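Annexin A8 (Homo sapiens, PDB 1W3W) binds phospholipids in a calcium-dependent manner and acts as an anticoagulant by indirectly inhibiting the thromboplastin-specific complex of the blood coagulation cascade. Local coordinates at residues E73-E78 and A89-P94; R215-Y220 and C250-H255; H103-G108 and E113-E118; R278-R283 and S321-D326. All coordinates share one frame; numbering follows the deposited sequence.

Interaction 1: E73-E78 and A89-P94; sequences ETLKSE and ALMYPP
Apolar packing between L75 and M91 carries the buried half of this contact. The CD2 branch of L75 reaches the CG methylene of M91 at 3.8 Å, and the two side chains cross at about a right angle. M91 is folded up rather than extended: chi2 of -52° turns the sulfur back, so that its CG rather than its terminal methyl makes the closest approach.

The polar pair is looser. K76 reaches across toward Y92, bending at chi4, and its NZ stops 4.0 Å from OH of Y92, proximity rather than a bond. These two side chains also meet at about a right angle.

Hydrogen bonds belong to each segment separately. The carbonyl O of E73 takes two donors, the S77 side-chain OG at 2.9 Å and the S77 backbone N at 3.2 Å, which arrive from opposite faces of the carbonyl plane. At the far end, Y92 N still bonds back to A89 O (3.3 Å) as the chain leaves its helix for the two prolines.

Helices 71-78 and 81-91 are successive in the all-helical annexin fold; L75 also packs on I87, and K76 touches E84 and V88. Helix 24-34 meets L75 through M34, while side chains of helix 53-67 donate to carbonyls at and just past the end of helix 81-91: R56 to L90 O, Q57 to M91 O and N53 to Y92 O.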
# COMPACT_ATOMS: atom_id res chain seq x y z
N GLU A 73 -6.65 18.79 -11.53
CA GLU A 73 -6.23 19.04 -12.91
C GLU A 73 -5.32 20.25 -12.99
O GLU A 73 -4.38 20.26 -13.78
CB GLU A 73 -7.44 19.27 -13.84
CG GLU A 73 -8.24 18.01 -14.16
CD GLU A 73 -7.38 16.84 -14.63
OE1 GLU A 73 -6.50 17.02 -15.51
OE2 GLU A 73 -7.57 15.71 -14.10
N THR A 74 -5.59 21.25 -12.17
CA THR A 74 -4.78 22.45 -12.12
C THR A 74 -3.40 22.13 -11.55
O THR A 74 -2.38 22.55 -12.10
CB THR A 74 -5.49 23.52 -11.28
OG1 THR A 74 -6.71 23.89 -11.93
CG2 THR A 74 -4.70 24.82 -11.22
N LEU A 75 -3.37 21.36 -10.46
CA LEU A 75 -2.11 20.88 -9.88
C LEU A 75 -1.26 20.08 -10.89
O LEU A 75 -0.05 20.25 -10.95
CB LEU A 75 -2.41 20.00 -8.65
CG LEU A 75 -2.33 20.54 -7.21
CD1 LEU A 75 -2.23 22.02 -7.05
CD2 LEU A 75 -3.46 19.93 -6.34
N LYS A 76 -1.91 19.21 -11.66
CA LYS A 76 -1.23 18.39 -12.67
C LYS A 76 -0.56 19.25 -13.75
O LYS A 76 0.54 18.96 -14.20
CB LYS A 76 -2.20 17.40 -13.34
CG LYS A 76 -2.52 16.17 -12.53
CD LYS A 76 -3.19 15.08 -13.40
CE LYS A 76 -4.15 14.22 -12.58
NZ LYS A 76 -4.24 12.79 -13.04
N SER A 77 -1.24 20.32 -14.16
CA SER A 77 -0.72 21.25 -15.16
C SER A 77 0.38 22.17 -14.64
O SER A 77 1.33 22.47 -15.35
CB SER A 77 -1.86 22.11 -15.69
OG SER A 77 -2.94 21.28 -16.09
N GLU A 78 0.26 22.62 -13.40
CA GLU A 78 1.15 23.64 -12.88
C GLU A 78 2.44 23.05 -12.35
O GLU A 78 3.46 23.71 -12.38
CB GLU A 78 0.45 24.44 -11.77
CG GLU A 78 -0.65 25.34 -12.29
CD GLU A 78 -0.14 26.35 -13.30
OE1 GLU A 78 0.82 27.08 -12.96
OE2 GLU A 78 -0.67 26.38 -14.44
N ALA A 89 -1.20 12.64 -5.61
CA ALA A 89 -1.53 11.48 -4.80
C ALA A 89 -2.31 11.88 -3.53
O ALA A 89 -3.27 11.23 -3.17
CB ALA A 89 -0.28 10.70 -4.42
N LEU A 90 -1.92 12.98 -2.91
CA LEU A 90 -2.58 13.48 -1.70
C LEU A 90 -4.02 13.89 -1.94
O LEU A 90 -4.82 13.89 -1.02
CB LEU A 90 -1.81 14.69 -1.13
CG LEU A 90 -0.48 14.34 -0.49
CD1 LEU A 90 0.31 15.61 -0.16
CD2 LEU A 90 -0.69 13.51 0.77
N MET A 91 -4.33 14.23 -3.18
CA MET A 91 -5.67 14.71 -3.57
C MET A 91 -6.69 13.61 -3.81
O MET A 91 -7.90 13.89 -3.85
CB MET A 91 -5.58 15.59 -4.82
CG MET A 91 -4.87 16.91 -4.61
SD MET A 91 -5.49 17.90 -3.21
CE MET A 91 -7.14 18.06 -3.60
N TYR A 92 -6.24 12.37 -3.98
CA TYR A 92 -7.16 11.26 -4.15
C TYR A 92 -7.77 10.85 -2.82
O TYR A 92 -7.06 10.70 -1.82
CB TYR A 92 -6.47 10.05 -4.81
CG TYR A 92 -6.41 10.16 -6.31
CD1 TYR A 92 -5.46 10.95 -6.92
CD2 TYR A 92 -7.32 9.49 -7.11
CE1 TYR A 92 -5.42 11.08 -8.31
CE2 TYR A 92 -7.28 9.61 -8.50
CZ TYR A 92 -6.33 10.41 -9.09
OH TYR A 92 -6.28 10.55 -10.45
N PRO A 93 -9.08 10.64 -2.79
CA PRO A 93 -9.70 10.04 -1.61
C PRO A 93 -9.13 8.62 -1.40
O PRO A 93 -8.67 7.99 -2.36
CB PRO A 93 -11.19 9.98 -1.95
CG PRO A 93 -11.38 10.85 -3.13
CD PRO A 93 -10.07 10.93 -3.85
N PRO A 94 -9.16 8.13 -0.17
CA PRO A 94 -8.83 6.72 0.07
C PRO A 94 -9.68 5.77 -0.80
O PRO A 94 -10.81 6.11 -1.16
CB PRO A 94 -9.15 6.53 1.56
CG PRO A 94 -9.75 7.76 2.02
CD PRO A 94 -9.53 8.84 1.05

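Interaction 2: R215-Y220 and C250-H255; sequences RVFEEY and CTQNLH
The F217 ring meets T251 and Q252 at a slant, so neither a clean face nor a clean edge is used. Its CE2 corner comes to 4.2 Å from the CG2 methyl of T251, while the side chain of Q252 passes near the CD2 corner of the same ring. A further neighbour of F217 is I228 of helix 228-235.

T251 presents its methyl rather than its hydroxyl, and its first torsion explains why. With chi1 at -67°, OG1 is tucked beside its own backbone N, where it bonds to V247 O one turn earlier, and CG2 is left pointing at the aromatic ring. The same side chain also rests on A210, L213 and L214, so helix 210-224 meets it along more than one turn.

Beyond Q252 the chain breaks between helices 238-252 and 254-266. N253 serves as N-cap of the next helix, its OD1 accepting from the backbone N of S256.

The contact packs helix 210-224 of the third annexin repeat against the end of helix 238-252, just before the chain enters the fourth. Carbon packing does the work, mainly a methyl against an aromatic ring, with Q252 covering part of the rest; 93 Å² is buried in all. Such contacts have little directional preference, while the T251 hydroxyl is satisfied by V247 O of its own helix.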
# COMPACT_ATOMS: atom_id res chain seq x y z
N ARG A 215 -1.53 -19.25 14.31
CA ARG A 215 -1.45 -20.56 14.95
C ARG A 215 -0.89 -21.61 13.98
O ARG A 215 -0.15 -22.48 14.39
CB ARG A 215 -2.81 -20.97 15.49
CG ARG A 215 -2.82 -22.31 16.21
CD ARG A 215 -2.14 -22.28 17.57
NE ARG A 215 -2.72 -23.30 18.44
CZ ARG A 215 -3.83 -23.14 19.18
NH1 ARG A 215 -4.51 -21.99 19.18
NH2 ARG A 215 -4.25 -24.15 19.93
N VAL A 216 -1.26 -21.54 12.70
CA VAL A 216 -0.74 -22.46 11.71
C VAL A 216 0.79 -22.30 11.63
O VAL A 216 1.49 -23.30 11.57
CB VAL A 216 -1.38 -22.26 10.32
CG1 VAL A 216 -0.64 -23.04 9.25
CG2 VAL A 216 -2.84 -22.67 10.33
N PHE A 217 1.30 -21.07 11.67
CA PHE A 217 2.73 -20.84 11.55
C PHE A 217 3.47 -21.42 12.74
O PHE A 217 4.54 -22.00 12.59
CB PHE A 217 3.08 -19.36 11.43
CG PHE A 217 2.51 -18.68 10.22
CD1 PHE A 217 2.06 -19.40 9.12
CD2 PHE A 217 2.45 -17.31 10.18
CE1 PHE A 217 1.55 -18.75 8.02
CE2 PHE A 217 1.93 -16.67 9.09
CZ PHE A 217 1.47 -17.39 8.02
N GLU A 218 2.90 -21.27 13.94
CA GLU A 218 3.45 -21.88 15.14
C GLU A 218 3.53 -23.40 15.03
O GLU A 218 4.58 -23.99 15.30
CB GLU A 218 2.58 -21.56 16.36
CG GLU A 218 2.70 -20.16 16.92
CD GLU A 218 1.83 -20.01 18.17
OE1 GLU A 218 2.19 -20.58 19.22
OE2 GLU A 218 0.76 -19.36 18.07
N GLU A 219 2.42 -24.03 14.64
CA GLU A 219 2.36 -25.49 14.50
C GLU A 219 3.30 -25.99 13.41
O GLU A 219 3.93 -27.04 13.56
CB GLU A 219 0.92 -25.96 14.19
CG GLU A 219 -0.08 -25.75 15.31
CD GLU A 219 0.34 -26.43 16.60
OE1 GLU A 219 0.35 -25.76 17.64
OE2 GLU A 219 0.69 -27.64 16.57
N TYR A 220 3.37 -25.24 12.31
CA TYR A 220 4.24 -25.60 11.21
C TYR A 220 5.70 -25.69 11.67
O TYR A 220 6.42 -26.60 11.28
CB TYR A 220 4.10 -24.60 10.07
CG TYR A 220 5.03 -24.92 8.94
CD1 TYR A 220 4.69 -25.88 8.00
CD2 TYR A 220 6.27 -24.30 8.82
CE1 TYR A 220 5.55 -26.20 6.97
CE2 TYR A 220 7.13 -24.60 7.79
CZ TYR A 220 6.77 -25.55 6.87
OH TYR A 220 7.63 -25.86 5.84
N CYS A 250 2.41 -9.45 6.49
CA CYS A 250 1.22 -8.66 6.82
C CYS A 250 0.39 -9.30 7.93
O CYS A 250 -0.26 -8.62 8.71
CB CYS A 250 0.37 -8.44 5.58
SG CYS A 250 1.10 -7.24 4.43
N THR A 251 0.44 -10.62 8.00
CA THR A 251 -0.26 -11.37 9.04
C THR A 251 0.40 -11.18 10.39
O THR A 251 -0.29 -11.01 11.39
CB THR A 251 -0.27 -12.86 8.66
OG1 THR A 251 -1.06 -13.05 7.49
CG2 THR A 251 -0.94 -13.72 9.73
N GLN A 252 1.72 -11.22 10.42
CA GLN A 252 2.50 -11.12 11.65
C GLN A 252 2.49 -9.70 12.23
O GLN A 252 2.23 -9.51 13.41
CB GLN A 252 3.95 -11.54 11.37
CG GLN A 252 4.04 -13.01 11.04
CD GLN A 252 5.42 -13.43 10.57
OE1 GLN A 252 5.79 -14.59 10.74
NE2 GLN A 252 6.16 -12.51 9.97
N ASN A 253 2.77 -8.70 11.40
CA ASN A 253 2.72 -7.31 11.82
C ASN A 253 2.68 -6.41 10.61
O ASN A 253 3.67 -6.23 9.93
CB ASN A 253 3.92 -6.95 12.72
CG ASN A 253 3.71 -5.64 13.48
OD1 ASN A 253 3.38 -4.61 12.89
ND2 ASN A 253 3.92 -5.68 14.80
N LEU A 254 1.51 -5.84 10.37
CA LEU A 254 1.28 -4.96 9.23
C LEU A 254 2.16 -3.70 9.24
O LEU A 254 2.66 -3.27 8.22
CB LEU A 254 -0.18 -4.58 9.24
CG LEU A 254 -0.76 -3.92 8.01
CD1 LEU A 254 -0.50 -4.76 6.76
CD2 LEU A 254 -2.25 -3.71 8.27
N HIS A 255 2.32 -3.11 10.42
CA HIS A 255 3.07 -1.86 10.55
C HIS A 255 4.54 -2.08 10.22
O HIS A 255 5.18 -1.27 9.56
CB HIS A 255 2.92 -1.30 11.97
CG HIS A 255 1.52 -1.33 12.49
ND1 HIS A 255 0.49 -0.67 11.85
CD2 HIS A 255 0.96 -1.96 13.54
CE1 HIS A 255 -0.64 -0.88 12.51
NE2 HIS A 255 -0.38 -1.66 13.54

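Interaction 3: H103-G108 and E113-E118; sequences HDAMKG and EGVIIE
A105 is the tight point, its CB set 4.0 Å from CB of V115 and 4.1 Å from CG1 of I116. With only a methyl on one side, the backbones come close: the CA atoms of A105 and V115 are 6.5 Å apart, and the helix axes approach to 8.9 Å. The I116 chain continues past A105 to M106, where CD1 touches the M106 CG at 3.9 Å and the two side chains cross at about a right angle. M106 runs straight through chi2 (180°) before bending at chi3, which carries its far end among L143, D146 and D150.

Running nearly antiparallel at 150°, the helices form a helical hairpin, the first two helices of the second annexin repeat. The loop joining them carries the MKGxGT sequence of annexin calcium loops; in this structure the bound calcium is held by M266, G268 and G270 of the corresponding loop of the fourth repeat together with D310. A backbone hydrogen bond between A105 and K112 helps close the turn.

The outer side is looser and charged. The exposed K107 brings NZ to 3.2 Å from D104 OD1, approaching from above the carboxylate plane (68° out of it), while D104 OD2 forms a second salt bridge with K100.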
# COMPACT_ATOMS: atom_id res chain seq x y z
N HIS A 103 -4.69 0.40 -11.40
CA HIS A 103 -4.90 0.66 -12.84
C HIS A 103 -3.59 1.03 -13.52
O HIS A 103 -3.28 0.47 -14.57
CB HIS A 103 -5.90 1.80 -13.02
CG HIS A 103 -6.30 2.06 -14.45
ND1 HIS A 103 -7.28 1.33 -15.09
CD2 HIS A 103 -5.88 2.98 -15.34
CE1 HIS A 103 -7.44 1.80 -16.32
NE2 HIS A 103 -6.60 2.80 -16.49
N ASP A 104 -2.85 1.95 -12.92
CA ASP A 104 -1.56 2.36 -13.44
C ASP A 104 -0.59 1.19 -13.53
O ASP A 104 0.23 1.13 -14.44
CB ASP A 104 -0.90 3.45 -12.58
CG ASP A 104 -1.57 4.80 -12.72
OD1 ASP A 104 -2.49 4.97 -13.56
OD2 ASP A 104 -1.24 5.75 -11.98
N ALA A 105 -0.67 0.26 -12.58
CA ALA A 105 0.22 -0.90 -12.57
C ALA A 105 0.01 -1.80 -13.78
O ALA A 105 0.93 -2.50 -14.18
CB ALA A 105 0.06 -1.70 -11.30
N MET A 106 -1.21 -1.81 -14.33
CA MET A 106 -1.57 -2.68 -15.44
C MET A 106 -1.73 -1.99 -16.81
O MET A 106 -1.64 -2.67 -17.82
CB MET A 106 -2.86 -3.43 -15.12
CG MET A 106 -2.69 -4.51 -14.08
SD MET A 106 -4.20 -5.34 -13.72
CE MET A 106 -4.98 -4.15 -12.66
N LYS A 107 -1.92 -0.67 -16.86
CA LYS A 107 -2.28 0.01 -18.12
C LYS A 107 -1.08 0.33 -19.03
O LYS A 107 -1.25 0.71 -20.19
CB LYS A 107 -3.01 1.32 -17.83
CG LYS A 107 -2.08 2.51 -17.52
CD LYS A 107 -2.89 3.75 -17.15
CE LYS A 107 -2.18 5.06 -17.52
NZ LYS A 107 -1.27 5.54 -16.43
N GLY A 108 0.12 0.24 -18.47
CA GLY A 108 1.31 0.64 -19.18
C GLY A 108 1.98 -0.52 -19.87
O GLY A 108 1.38 -1.55 -20.14
N GLU A 113 3.84 -5.85 -10.91
CA GLU A 113 3.23 -6.90 -10.11
C GLU A 113 3.40 -6.61 -8.63
O GLU A 113 2.52 -6.90 -7.84
CB GLU A 113 3.82 -8.28 -10.46
CG GLU A 113 3.51 -8.70 -11.89
CD GLU A 113 4.08 -10.06 -12.27
OE1 GLU A 113 3.49 -10.70 -13.18
OE2 GLU A 113 5.10 -10.49 -11.68
N GLY A 114 4.53 -6.00 -8.28
CA GLY A 114 4.82 -5.61 -6.91
C GLY A 114 3.80 -4.66 -6.31
O GLY A 114 3.51 -4.76 -5.13
N VAL A 115 3.27 -3.74 -7.11
CA VAL A 115 2.25 -2.80 -6.67
C VAL A 115 0.98 -3.57 -6.33
O VAL A 115 0.37 -3.35 -5.28
CB VAL A 115 1.93 -1.73 -7.75
CG1 VAL A 115 0.74 -0.87 -7.34
CG2 VAL A 115 3.14 -0.85 -8.00
N ILE A 116 0.61 -4.50 -7.21
CA ILE A 116 -0.61 -5.28 -7.04
C ILE A 116 -0.54 -6.18 -5.81
O ILE A 116 -1.49 -6.26 -5.05
CB ILE A 116 -0.93 -6.12 -8.32
CG1 ILE A 116 -0.98 -5.23 -9.57
CG2 ILE A 116 -2.27 -6.85 -8.13
CD1 ILE A 116 -1.04 -6.00 -10.92
N ILE A 117 0.60 -6.85 -5.62
CA ILE A 117 0.83 -7.70 -4.45
C ILE A 117 0.68 -6.92 -3.14
O ILE A 117 -0.02 -7.36 -2.21
CB ILE A 117 2.25 -8.33 -4.55
CG1 ILE A 117 2.28 -9.40 -5.64
CG2 ILE A 117 2.70 -8.90 -3.20
CD1 ILE A 117 3.67 -9.75 -6.17
N GLU A 118 1.36 -5.78 -3.07
CA GLU A 118 1.38 -4.94 -1.88
C GLU A 118 -0.03 -4.55 -1.47
O GLU A 118 -0.40 -4.70 -0.31
CB GLU A 118 2.23 -3.69 -2.14
CG GLU A 118 2.13 -2.59 -1.10
CD GLU A 118 2.61 -1.26 -1.66
OE1 GLU A 118 3.81 -1.12 -1.92
OE2 GLU A 118 1.78 -0.35 -1.84

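Interaction 4: R278-R283 and S321-D326; sequences RNIVSR and SLVGSD
I280 divides its two ends between L322 and V323. Its CG2 methyl lies 4.1 Å from CD1 of L322, the side chains meeting at a slant, whereas its CD1 reaches CG2 of V323 at 4.0 Å with the side chains about perpendicular. The extended course of the isoleucine makes this possible: chi2 at -178° sends CD1 straight out toward V323, and CG2, opposite the backbone N, is left to face L322. V281 points the other way and packs, together with L322, on L86 and L90 of helix 81-91.

On the far side of its helix, S282 turns OG back to R278 O at 2.7 Å. The serine's own backbone N shares that oxygen from the opposite face of the carbonyl plane.

Past V323 the helix stops at G324, whose phi of 76° lets the chain turn away, and K292 binds the carbonyls of both V323 and S325. I307 of helix 303-310 packs on both I280 and V323. This aliphatic packing forms part of the hydrophobic core of the fourth annexin repeat, and the I280 side chain lies about 7 Å from that of the calcium ligand M266 and about 13 Å from the ion itself.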
# COMPACT_ATOMS: atom_id res chain seq x y z
N ARG A 278 3.40 6.10 -2.41
CA ARG A 278 2.16 5.37 -2.17
C ARG A 278 2.00 4.94 -0.73
O ARG A 278 0.93 5.06 -0.14
CB ARG A 278 2.09 4.14 -3.09
CG ARG A 278 0.78 3.37 -3.01
CD ARG A 278 0.70 2.19 -3.99
NE ARG A 278 1.87 1.34 -3.85
CZ ARG A 278 2.91 1.30 -4.68
NH1 ARG A 278 2.98 2.04 -5.76
NH2 ARG A 278 3.92 0.50 -4.41
N ASN A 279 3.08 4.45 -0.14
CA ASN A 279 3.02 3.98 1.23
C ASN A 279 2.92 5.09 2.25
O ASN A 279 2.17 4.96 3.22
CB ASN A 279 4.17 3.01 1.49
CG ASN A 279 3.94 1.70 0.81
OD1 ASN A 279 4.47 1.43 -0.27
ND2 ASN A 279 3.09 0.89 1.40
N ILE A 280 3.64 6.19 2.04
CA ILE A 280 3.54 7.33 2.94
C ILE A 280 2.15 7.96 2.83
O ILE A 280 1.51 8.24 3.85
CB ILE A 280 4.66 8.37 2.69
CG1 ILE A 280 5.97 7.81 3.27
CG2 ILE A 280 4.32 9.72 3.32
CD1 ILE A 280 7.14 8.71 3.14
N VAL A 281 1.67 8.16 1.61
CA VAL A 281 0.39 8.80 1.41
C VAL A 281 -0.76 7.95 1.94
O VAL A 281 -1.60 8.47 2.67
CB VAL A 281 0.17 9.16 -0.07
CG1 VAL A 281 -1.28 9.57 -0.31
CG2 VAL A 281 1.12 10.29 -0.48
N SER A 282 -0.79 6.67 1.58
CA SER A 282 -1.93 5.79 1.91
C SER A 282 -1.96 5.41 3.40
O SER A 282 -3.03 5.14 3.94
CB SER A 282 -1.97 4.56 1.00
OG SER A 282 -0.94 3.63 1.25
N ARG A 283 -0.81 5.45 4.08
CA ARG A 283 -0.78 5.14 5.51
C ARG A 283 -0.76 6.38 6.42
O ARG A 283 -0.84 6.25 7.63
CB ARG A 283 0.40 4.23 5.83
CG ARG A 283 0.43 2.95 4.98
CD ARG A 283 -0.88 2.18 5.00
NE ARG A 283 -1.14 1.63 6.32
CZ ARG A 283 -2.11 0.77 6.60
NH1 ARG A 283 -2.95 0.37 5.67
NH2 ARG A 283 -2.21 0.28 7.83
N SER A 321 7.28 17.09 5.50
CA SER A 321 6.14 17.77 6.10
C SER A 321 5.05 16.76 6.47
O SER A 321 4.46 16.84 7.55
CB SER A 321 5.60 18.85 5.17
OG SER A 321 4.57 19.61 5.76
N LEU A 322 4.82 15.79 5.59
CA LEU A 322 3.84 14.72 5.81
C LEU A 322 4.24 13.80 6.94
O LEU A 322 3.43 13.45 7.78
CB LEU A 322 3.71 13.87 4.54
CG LEU A 322 2.69 14.29 3.51
CD1 LEU A 322 2.87 13.41 2.29
CD2 LEU A 322 1.27 14.19 4.06
N VAL A 323 5.51 13.40 6.95
CA VAL A 323 6.03 12.49 7.96
C VAL A 323 5.99 13.14 9.35
O VAL A 323 5.71 12.47 10.34
CB VAL A 323 7.47 12.03 7.61
CG1 VAL A 323 8.09 11.22 8.74
CG2 VAL A 323 7.46 11.19 6.32
N GLY A 324 6.25 14.44 9.40
CA GLY A 324 6.25 15.18 10.65
C GLY A 324 7.49 14.93 11.51
O GLY A 324 8.47 14.33 11.06
N SER A 325 7.43 15.39 12.75
CA SER A 325 8.58 15.26 13.65
C SER A 325 9.02 13.79 13.77
O SER A 325 8.21 12.90 13.97
CB SER A 325 8.27 15.85 15.03
OG SER A 325 9.46 15.87 15.81
N ASP A 326 10.32 13.56 13.64
CA ASP A 326 10.87 12.22 13.61
C ASP A 326 12.21 12.17 14.36
O ASP A 326 13.26 11.93 13.74
CB ASP A 326 11.04 11.83 12.13
CG ASP A 326 11.16 10.35 11.91
OD1 ASP A 326 11.45 9.98 10.76
OD2 ASP A 326 10.99 9.48 12.79

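How the interactions relate
Along the chain the contacts follow the order 1, 3, 2, 4, spread over an all-helical protein of four annexin repeats. Interactions 1 and 2 lie on opposite sides of the chain's centre, 37 Å apart between centres. Interaction 4 ties the others together: L90 of interaction 1 packs on its V281 and L322, R283 touches L254 of interaction 2, and R278 forms a salt bridge with E118 of interaction 3, NE to OE2 at 2.6 Å. The C-terminal repeat thus reaches the first and second repeats directly, through an apolar seam and a buried ionic one. Interactions 1 and 3 sit on consecutive helices, 81-91 and 96-107, without touching.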